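PDB 2DT8: DegV family protein from Thermus thermophilus, which binds fatty acids, here a palmitic acid molecule, and also carries a zinc ion. Local coordinates for residues G169-G172 with G173-F177; H87-G90 with K91-G94; G203-K206 with A207-E210; E210-K213 with A214-A217. All coordinates share one frame; numbering follows the deposited sequence.

Contact 1 of 4, residues G169-G172 with G173-F177; sequences GRIG and GAQAF. With PLM (palmitic acid), chain C.
I171 and A174 meet at the start of a short 3-10 turn in the loop between helix 163-168 and strand 185-191. I171 O accepts A174 N at 2.9 Å, with a bent N-H...O angle of 145°, and CG1 of the same isoleucine rests 3.6 Å from A174 CB. With its CG1 anti to the backbone N (chi1 -164°), I171 brings this branch against the turn, crossing the Q175 side chain at about a right angle, and CD1 reaches the Q175 backbone. The next bond, Q175 N to G172 O at 3.2 Å, is straighter, although the donor stands above the carbonyl plane. G172 suits its place because its positive phi favours glycine. A174, in the turn itself, puts its small methyl against L188 and V195 of the two strands, while I171 leans on L165 of the preceding helix.

On the ligand side, R170 runs its chain beside the palmitic acid, CG and NE lying against the methylenes. G168 O takes NH1 and L92 O takes NE, which fixes the guanidinium near the acid head. With an alanine here, L92 O and G168 O would probably lose this donor and the fatty acid chain its flanking side chain. At the far end of the arginine, NH2 comes to 3.6 Å from PLM C3, meeting that carbon obliquely.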
loop_
_atom_site.group_PDB
_atom_site.type_symbol
_atom_site.label_atom_id
_atom_site.label_comp_id
_atom_site.label_asym_id
_atom_site.label_seq_id
_atom_site.Cartn_x
_atom_site.Cartn_y
_atom_site.Cartn_z
ATOM N N GLY A 169 -2.654 -1.090 -16.306
ATOM C CA GLY A 169 -2.002 0.183 -16.569
ATOM C C GLY A 169 -1.056 0.752 -15.530
ATOM O O GLY A 169 -0.537 1.852 -15.723
ATOM N N ARG A 170 -0.812 0.026 -14.445
ATOM C CA ARG A 170 0.077 0.525 -13.401
ATOM C C ARG A 170 1.485 -0.067 -13.458
ATOM O O ARG A 170 2.287 0.134 -12.551
ATOM C CB ARG A 170 -0.537 0.254 -12.019
ATOM C CG ARG A 170 -1.576 1.283 -11.586
ATOM C CD ARG A 170 -2.866 1.255 -12.417
ATOM N NE ARG A 170 -3.858 2.135 -11.809
ATOM C CZ ARG A 170 -5.088 2.336 -12.269
ATOM N NH1 ARG A 170 -5.504 1.716 -13.363
ATOM N NH2 ARG A 170 -5.898 3.165 -11.630
ATOM N N ILE A 171 1.808 -0.742 -14.555
ATOM C CA ILE A 171 3.116 -1.376 -14.682
ATOM C C ILE A 171 4.314 -0.414 -14.592
ATOM O O ILE A 171 5.397 -0.811 -14.162
ATOM C CB ILE A 171 3.182 -2.197 -15.990
ATOM C CG1 ILE A 171 4.370 -3.160 -15.949
ATOM C CG2 ILE A 171 3.235 -1.258 -17.191
ATOM C CD1 ILE A 171 4.318 -4.206 -17.056
ATOM N N GLY A 172 4.124 0.842 -14.994
ATOM C CA GLY A 172 5.202 1.815 -14.924
ATOM C C GLY A 172 6.511 1.326 -15.525
ATOM O O GLY A 172 6.533 0.799 -16.635
ATOM N N GLY A 173 7.608 1.519 -14.794
ATOM C CA GLY A 173 8.921 1.111 -15.271
ATOM C C GLY A 173 9.132 -0.385 -15.402
ATOM O O GLY A 173 10.122 -0.831 -15.984
ATOM N N ALA A 174 8.226 -1.183 -14.845
ATOM C CA ALA A 174 8.364 -2.631 -14.945
ATOM C C ALA A 174 8.124 -3.075 -16.383
ATOM O O ALA A 174 8.314 -4.235 -16.730
ATOM C CB ALA A 174 7.379 -3.329 -14.005
ATOM N N GLN A 175 7.698 -2.138 -17.220
ATOM C CA GLN A 175 7.459 -2.464 -18.616
ATOM C C GLN A 175 8.762 -2.896 -19.278
ATOM O O GLN A 175 8.749 -3.631 -20.263
ATOM C CB GLN A 175 6.907 -1.256 -19.349
ATOM C CG GLN A 175 6.541 -1.538 -20.783
ATOM C CD GLN A 175 5.062 -1.394 -20.998
ATOM O OE1 GLN A 175 4.312 -2.369 -20.953
ATOM N NE2 GLN A 175 4.622 -0.159 -21.195
ATOM N N ALA A 176 9.884 -2.436 -18.731
ATOM C CA ALA A 176 11.194 -2.779 -19.278
ATOM C C ALA A 176 11.442 -4.283 -19.186
ATOM O O ALA A 176 12.278 -4.825 -19.905
ATOM C CB ALA A 176 12.293 -2.020 -18.531
ATOM N N PHE A 177 10.717 -4.961 -18.300
ATOM C CA PHE A 177 10.894 -6.400 -18.147
ATOM C C PHE A 177 9.999 -7.211 -19.072
ATOM O O PHE A 177 10.218 -8.403 -19.249
ATOM C CB PHE A 177 10.621 -6.840 -16.702
ATOM C CG PHE A 177 11.668 -6.404 -15.713
ATOM C CD1 PHE A 177 12.952 -6.056 -16.132
ATOM C CD2 PHE A 177 11.379 -6.372 -14.352
ATOM C CE1 PHE A 177 13.931 -5.683 -15.210
ATOM C CE2 PHE A 177 12.350 -6.002 -13.420
ATOM C CZ PHE A 177 13.630 -5.656 -13.853
HETATM C C1 PLM C . -8.177 2.671 -8.596
HETATM O O1 PLM C . -8.051 4.000 -8.556
HETATM O O2 PLM C . -8.992 2.169 -9.340
HETATM C C2 PLM C . -7.299 1.805 -7.717
HETATM C C3 PLM C . -5.956 1.581 -8.419
HETATM C C4 PLM C . -5.063 0.666 -7.577
HETATM C C5 PLM C . -3.718 0.496 -8.282
HETATM C C6 PLM C . -2.770 -0.334 -7.419
HETATM C C7 PLM C . -1.464 -0.517 -8.166
HETATM C C8 PLM C . -0.437 -1.156 -7.260
HETATM C C9 PLM C . 0.931 -1.015 -7.923
HETATM C CA PLM C . 1.860 -2.100 -7.416
HETATM C CB PLM C . 2.487 -1.613 -6.123
HETATM C CC PLM C . 1.925 -2.423 -4.968
HETATM C CD PLM C . 3.075 -3.055 -4.206
HETATM C CE PLM C . 2.508 -4.014 -3.162
HETATM C CF PLM C . 3.657 -4.748 -2.455
HETATM C CG PLM C . 4.285 -3.832 -1.405
#

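Contact 2 of 4, residues H87-G90 with K91-G94. With PLM (palmitic acid), chain C.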
loop_
_atom_site.group_PDB
_atom_site.type_symbol
_atom_site.label_atom_id
_atom_site.label_comp_id
_atom_site.label_asym_id
_atom_site.label_seq_id
_atom_site.Cartn_x
_atom_site.Cartn_y
_atom_site.Cartn_z
ATOM N N HIS A 87 -3.448 8.884 1.491
ATOM C CA HIS A 87 -3.799 7.982 0.411
ATOM C C HIS A 87 -2.789 7.369 -0.616
ATOM O O HIS A 87 -1.666 7.839 -0.750
ATOM C CB HIS A 87 -4.823 8.765 -0.436
ATOM C CG HIS A 87 -6.024 9.055 0.425
ATOM N ND1 HIS A 87 -6.933 8.112 0.779
ATOM C CD2 HIS A 87 -6.407 10.275 0.994
ATOM C CE1 HIS A 87 -7.839 8.750 1.544
ATOM N NE2 HIS A 87 -7.551 10.046 1.689
ATOM N N ILE A 88 -3.278 6.327 -1.312
ATOM C CA ILE A 88 -2.391 5.671 -2.252
ATOM C C ILE A 88 -1.924 6.740 -3.231
ATOM O O ILE A 88 -2.605 7.733 -3.509
ATOM C CB ILE A 88 -3.296 4.630 -2.935
ATOM C CG1 ILE A 88 -2.550 4.014 -4.119
ATOM C CG2 ILE A 88 -4.631 5.255 -3.417
ATOM C CD1 ILE A 88 -3.263 2.769 -4.683
ATOM N N SER A 89 -0.750 6.473 -3.781
ATOM C CA SER A 89 -0.106 7.312 -4.779
ATOM C C SER A 89 -1.038 7.889 -5.843
ATOM O O SER A 89 -1.819 7.166 -6.473
ATOM C CB SER A 89 0.984 6.509 -5.484
ATOM O OG SER A 89 1.544 7.250 -6.552
ATOM N N GLY A 90 -0.918 9.198 -6.057
ATOM C CA GLY A 90 -1.713 9.868 -7.070
ATOM C C GLY A 90 -1.450 9.441 -8.516
ATOM O O GLY A 90 -2.211 9.737 -9.427
ATOM N N LYS A 91 -0.312 8.736 -8.657
ATOM C CA LYS A 91 0.026 8.267 -9.986
ATOM C C LYS A 91 -0.496 6.831 -10.288
ATOM O O LYS A 91 -0.452 6.300 -11.389
ATOM C CB LYS A 91 1.579 8.123 -10.162
ATOM C CG LYS A 91 2.336 9.411 -9.880
ATOM C CD LYS A 91 2.274 10.320 -11.097
ATOM C CE LYS A 91 3.014 11.624 -10.873
ATOM N NZ LYS A 91 2.399 12.702 -11.695
ATOM N N LEU A 92 -1.069 6.295 -9.196
ATOM C CA LEU A 92 -1.574 4.940 -9.297
ATOM C C LEU A 92 -3.110 4.963 -9.249
ATOM O O LEU A 92 -3.772 4.007 -9.672
ATOM C CB LEU A 92 -1.089 4.024 -8.148
ATOM C CG LEU A 92 0.412 3.790 -7.972
ATOM C CD1 LEU A 92 0.640 2.902 -6.747
ATOM C CD2 LEU A 92 0.995 3.142 -9.231
ATOM N N SER A 93 -3.675 6.062 -8.758
ATOM C CA SER A 93 -5.115 6.132 -8.583
ATOM C C SER A 93 -5.661 7.547 -8.498
ATOM O O SER A 93 -4.956 8.463 -8.077
ATOM C CB SER A 93 -5.460 5.385 -7.289
ATOM O OG SER A 93 -6.821 5.478 -6.927
ATOM N N GLY A 94 -6.931 7.701 -8.866
ATOM C CA GLY A 94 -7.568 9.005 -8.783
ATOM C C GLY A 94 -8.098 9.287 -7.385
ATOM O O GLY A 94 -8.764 10.293 -7.168
HETATM C C1 PLM C . -8.177 2.671 -8.596
HETATM O O1 PLM C . -8.051 4.000 -8.556
HETATM O O2 PLM C . -8.992 2.169 -9.340
HETATM C C2 PLM C . -7.299 1.805 -7.717
HETATM C C3 PLM C . -5.956 1.581 -8.419
HETATM C C4 PLM C . -5.063 0.666 -7.577
HETATM C C5 PLM C . -3.718 0.496 -8.282
HETATM C C6 PLM C . -2.770 -0.334 -7.419
HETATM C C7 PLM C . -1.464 -0.517 -8.166
HETATM C C8 PLM C . -0.437 -1.156 -7.260
HETATM C C9 PLM C . 0.931 -1.015 -7.923
HETATM C CA PLM C . 1.860 -2.100 -7.416
HETATM C CB PLM C . 2.487 -1.613 -6.123
HETATM C CC PLM C . 1.925 -2.423 -4.968
HETATM C CD PLM C . 3.075 -3.055 -4.206
HETATM C CE PLM C . 2.508 -4.014 -3.162
HETATM C CF PLM C . 3.657 -4.748 -2.455
HETATM C CG PLM C . 4.285 -3.832 -1.405
HETATM O O HOH W 1 -4.633 8.471 -5.308
#
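S89 gathers backbone N-H groups of the residues that follow it. S89 OG, anti to its own nitrogen (chi1 174°), lies forward over the turn and accepts K91 N at 3.2 Å, which makes an ST turn. S89 O takes L92 N at 3.0 Å from above the carbonyl plane, the i to i+3 bond of a type I beta turn over S89-L92, and S93 N is a weak further donor to the same S89 O at 3.1 Å. A water bridges I88 O and S93 O, 2.8 Å from each. The serine hydroxyl is also bonded to G193 O, and with an alanine in its place K91 N would probably lose its acceptor, G193 O its partner, and the turn some of its rigidity.

Apolar contacts line the inner side. S89 CB lies 3.7 Å from L92 CG, and I88 CG2 sits 4.0 Å from S93 CB. I88 CD1 and L92 CD1 both extend to the palmitic acid chain, a greasy surface that suits a lipid.

The acid head is met by polar chemistry: S93 OG, also bonded to T95 OG1, donates to PLM O1 at 2.5 Å, and T61 OG1 is a further partner of the ligand. G94, the N-cap of the next helix, follows directly, and that helix end would probably favour a negative carboxylate nearby.

The turn leaves strand 82-87 and leads into helix 95-103; backbone bonds from S89 to A117, and G90 N to D114 OD2, tie it to the end of strand 110-114 (D114) and the loop after it (A117).

Contact 3 of 4, residues G203-K206 with A207-E210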
loop_
_atom_site.group_PDB
_atom_site.type_symbol
_atom_site.label_atom_id
_atom_site.label_comp_id
_atom_site.label_asym_id
_atom_site.label_seq_id
_atom_site.Cartn_x
_atom_site.Cartn_y
_atom_site.Cartn_z
ATOM N N GLY A 203 14.887 -17.888 -10.161
ATOM C CA GLY A 203 14.317 -18.570 -9.015
ATOM C C GLY A 203 13.850 -17.689 -7.854
ATOM O O GLY A 203 14.359 -16.599 -7.624
ATOM N N GLU A 204 12.850 -18.240 -7.145
ATOM C CA GLU A 204 12.331 -17.488 -6.019
ATOM C C GLU A 204 13.352 -17.128 -4.911
ATOM O O GLU A 204 13.385 -16.038 -4.355
ATOM C CB GLU A 204 11.098 -18.244 -5.380
ATOM C CG GLU A 204 10.451 -17.636 -4.141
ATOM C CD GLU A 204 9.570 -18.633 -3.404
ATOM O OE1 GLU A 204 8.499 -18.993 -3.944
ATOM O OE2 GLU A 204 9.952 -19.059 -2.295
ATOM N N LYS A 205 14.199 -18.146 -4.672
ATOM C CA LYS A 205 15.253 -17.927 -3.701
ATOM C C LYS A 205 16.237 -16.787 -3.977
ATOM O O LYS A 205 16.543 -15.973 -3.115
ATOM C CB LYS A 205 16.121 -19.240 -3.451
ATOM C CG LYS A 205 17.219 -19.130 -2.406
ATOM C CD LYS A 205 17.844 -20.487 -2.114
ATOM C CE LYS A 205 18.923 -20.375 -1.038
ATOM N NZ LYS A 205 19.516 -21.700 -0.675
ATOM N N LYS A 206 16.716 -16.801 -5.233
ATOM C CA LYS A 206 17.647 -15.754 -5.608
ATOM C C LYS A 206 16.977 -14.364 -5.569
ATOM O O LYS A 206 17.565 -13.337 -5.253
ATOM C CB LYS A 206 18.400 -15.980 -6.972
ATOM C CG LYS A 206 19.498 -17.034 -6.909
ATOM C CD LYS A 206 20.194 -17.231 -8.241
ATOM C CE LYS A 206 21.269 -18.289 -8.097
ATOM N NZ LYS A 206 22.052 -18.037 -6.854
ATOM N N ALA A 207 15.682 -14.433 -5.923
ATOM C CA ALA A 207 14.897 -13.216 -5.844
ATOM C C ALA A 207 14.833 -12.643 -4.419
ATOM O O ALA A 207 14.995 -11.436 -4.181
ATOM C CB ALA A 207 13.439 -13.440 -6.337
ATOM N N ARG A 208 14.631 -13.536 -3.458
ATOM C CA ARG A 208 14.609 -13.111 -2.071
ATOM C C ARG A 208 15.976 -12.577 -1.644
ATOM O O ARG A 208 16.057 -11.614 -0.873
ATOM C CB ARG A 208 14.182 -14.269 -1.170
ATOM C CG ARG A 208 12.758 -14.743 -1.435
ATOM C CD ARG A 208 12.222 -15.546 -0.260
ATOM N NE ARG A 208 13.122 -16.636 0.103
ATOM C CZ ARG A 208 13.177 -17.802 -0.529
ATOM N NH1 ARG A 208 12.376 -18.040 -1.557
ATOM N NH2 ARG A 208 14.037 -18.732 -0.137
ATOM N N GLU A 209 17.047 -13.185 -2.150
ATOM C CA GLU A 209 18.395 -12.744 -1.809
ATOM C C GLU A 209 18.650 -11.323 -2.316
ATOM O O GLU A 209 19.267 -10.500 -1.654
ATOM C CB GLU A 209 19.428 -13.771 -2.305
ATOM C CG GLU A 209 19.190 -15.155 -1.692
ATOM C CD GLU A 209 20.187 -16.220 -2.122
ATOM O OE1 GLU A 209 20.748 -16.118 -3.230
ATOM O OE2 GLU A 209 20.390 -17.178 -1.347
ATOM N N GLU A 210 18.141 -11.108 -3.505
ATOM C CA GLU A 210 18.294 -9.802 -4.114
ATOM C C GLU A 210 17.471 -8.729 -3.398
ATOM O O GLU A 210 17.945 -7.639 -3.102
ATOM C CB GLU A 210 17.788 -9.750 -5.628
ATOM C CG GLU A 210 17.603 -8.378 -6.284
ATOM C CD GLU A 210 18.845 -7.497 -6.206
ATOM O OE1 GLU A 210 19.971 -8.035 -6.283
ATOM O OE2 GLU A 210 18.693 -6.259 -6.083
#
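The guanidinium of R208 is covered on one face by K205 CA, 3.8 Å from R208 CZ, and has E204 CG at its edge, in plane. E204, its chain extended, holds its carboxylate out to R208 in a salt bridge, OE2 to NH1 at 2.7 Å. The two planes stand 71° apart, so a single oxygen engages a single nitrogen instead of a flat two-pronged pair. A turn at chi3 (-53°) folds the arginine back over the preceding turn of helix, and its NE makes a second salt bridge, with E244 OE1 of helix 236-247.

These are neighbours four apart at the first turns of helix 204-219. G203 is its N-cap, with a positive phi suited to glycine, and its carbonyl opens the alpha-helical ladder with A207 N to G203 O at 3.1 Å. A207 turns its methyl inward onto Y273 and A201, where a small residue fits. On the outer side K205 CE passes 3.5 Å from E209 OE2, and K206 NZ lies 4.3 Å from E209 OE1, beyond a salt bridge. The E204 carboxylate suits the first turn, where the partial positive charge of the helix N-terminus would probably favour it, and with R208 it links that start to the neighbouring helix through charge.

Contact 4 of 4, residues E210-K213 with A214-A217; sequences EILK and AFRA
L212 spreads its two methyls over separate neighbours: CD1 approaches F215 CD2 at 4.3 Å, meeting the ring obliquely, and CD2 lies 4.0 Å from R216 NE. The arginine chain, extended from CG to NE, crosses L212 at a slant, NE against the leucine side chain and R216 CG 3.4 Å from the backbone atom L212 O, while its charged end goes on to bond S248 O through NH2. Beyond its touch with L212, the F215 ring leads on to the sheet. With CG anti to the backbone N (chi1 -179°), the ring is placed beside F154 and F275, packing edge-to-face with both.

This is an amphipathic alpha helix, 204-219, laid against the mixed sheet that contains strands 154-158 and 273-279. The ladder is regular: F215 N reaches I211 O at 2.9 Å and R216 N reaches L212 O at 2.9 Å, with the latter N-H...O angle at 164°. I211 and F215, one turn apart, share the buried side, and I211 rests on F275 and L241. A214 lays its methyl against F154 and R156, where the helix runs close to strand 154-158. K213, extended throughout, carries its amine outward from the helix, its carbonyl receiving A217 N at 3.2 Å.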
loop_
_atom_site.group_PDB
_atom_site.type_symbol
_atom_site.label_atom_id
_atom_site.label_comp_id
_atom_site.label_asym_id
_atom_site.label_seq_id
_atom_site.Cartn_x
_atom_site.Cartn_y
_atom_site.Cartn_z
ATOM N N GLU A 210 18.141 -11.108 -3.505
ATOM C CA GLU A 210 18.294 -9.802 -4.114
ATOM C C GLU A 210 17.471 -8.729 -3.398
ATOM O O GLU A 210 17.945 -7.639 -3.102
ATOM C CB GLU A 210 17.788 -9.750 -5.628
ATOM C CG GLU A 210 17.603 -8.378 -6.284
ATOM C CD GLU A 210 18.845 -7.497 -6.206
ATOM O OE1 GLU A 210 19.971 -8.035 -6.283
ATOM O OE2 GLU A 210 18.693 -6.259 -6.083
ATOM N N ILE A 211 16.416 -9.166 -2.787
ATOM C CA ILE A 211 15.582 -8.216 -2.078
ATOM C C ILE A 211 16.258 -7.899 -0.719
ATOM O O ILE A 211 16.345 -6.749 -0.281
ATOM C CB ILE A 211 14.107 -8.760 -1.723
ATOM C CG1 ILE A 211 13.257 -8.753 -2.998
ATOM C CG2 ILE A 211 13.432 -7.941 -0.614
ATOM C CD1 ILE A 211 11.917 -9.454 -2.834
ATOM N N LEU A 212 16.911 -8.949 -0.125
ATOM C CA LEU A 212 17.578 -8.728 1.161
ATOM C C LEU A 212 18.882 -7.933 0.971
ATOM O O LEU A 212 19.251 -7.122 1.830
ATOM C CB LEU A 212 17.865 -10.066 1.852
ATOM C CG LEU A 212 18.336 -9.968 3.305
ATOM C CD1 LEU A 212 17.173 -9.616 4.223
ATOM C CD2 LEU A 212 18.955 -11.287 3.715
ATOM N N LYS A 213 19.469 -8.096 -0.187
ATOM C CA LYS A 213 20.660 -7.322 -0.509
ATOM C C LYS A 213 20.280 -5.839 -0.559
ATOM O O LYS A 213 20.971 -4.992 0.011
ATOM C CB LYS A 213 21.228 -7.759 -1.866
ATOM C CG LYS A 213 22.390 -6.897 -2.353
ATOM C CD LYS A 213 22.890 -7.354 -3.725
ATOM C CE LYS A 213 23.963 -6.416 -4.269
ATOM N NZ LYS A 213 24.468 -6.863 -5.605
ATOM N N ALA A 214 19.185 -5.531 -1.246
ATOM C CA ALA A 214 18.715 -4.151 -1.363
ATOM C C ALA A 214 18.337 -3.605 0.010
ATOM O O ALA A 214 18.631 -2.451 0.336
ATOM C CB ALA A 214 17.511 -4.083 -2.298
ATOM N N PHE A 215 17.679 -4.436 0.812
ATOM C CA PHE A 215 17.261 -4.033 2.146
ATOM C C PHE A 215 18.436 -3.701 3.053
ATOM O O PHE A 215 18.412 -2.693 3.764
ATOM C CB PHE A 215 16.425 -5.134 2.796
ATOM C CG PHE A 215 15.929 -4.785 4.170
ATOM C CD1 PHE A 215 15.095 -3.685 4.367
ATOM C CD2 PHE A 215 16.288 -5.558 5.269
ATOM C CE1 PHE A 215 14.624 -3.364 5.639
ATOM C CE2 PHE A 215 15.819 -5.243 6.546
ATOM C CZ PHE A 215 14.987 -4.149 6.729
ATOM N N ARG A 216 19.456 -4.551 3.047
ATOM C CA ARG A 216 20.625 -4.300 3.878
ATOM C C ARG A 216 21.291 -2.982 3.477
ATOM O O ARG A 216 21.703 -2.205 4.340
ATOM C CB ARG A 216 21.625 -5.453 3.761
ATOM C CG ARG A 216 21.233 -6.699 4.539
ATOM C CD ARG A 216 22.299 -7.780 4.373
ATOM N NE ARG A 216 21.988 -9.014 5.090
ATOM C CZ ARG A 216 22.142 -9.184 6.400
ATOM N NH1 ARG A 216 22.604 -8.197 7.154
ATOM N NH2 ARG A 216 21.833 -10.349 6.957
ATOM N N ALA A 217 21.395 -2.736 2.173
ATOM C CA ALA A 217 21.995 -1.500 1.674
ATOM C C ALA A 217 21.192 -0.297 2.170
ATOM O O ALA A 217 21.764 0.687 2.648
ATOM C CB ALA A 217 22.039 -1.509 0.156
#

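All four are local contacts within one chain, but they differ with their place. Contact 2 is the most buried, contact 1 partly so, and both border the palmitic acid; they touch each other directly through the R170 side chain and a backbone carbonyl. Their turns rely on backbone bonds, glycine and a serine hydroxyl. Contacts 3 and 4 share E210 and helix 204-219, their centres about 11 Å apart. Contact 3 is a surface contact governed by charge pairs, while contact 4 mixes an aromatic and aliphatic face with exposed basic chains. Neither touches contact 2, whose nearest atoms are about 20 and 17 Å from them respectively.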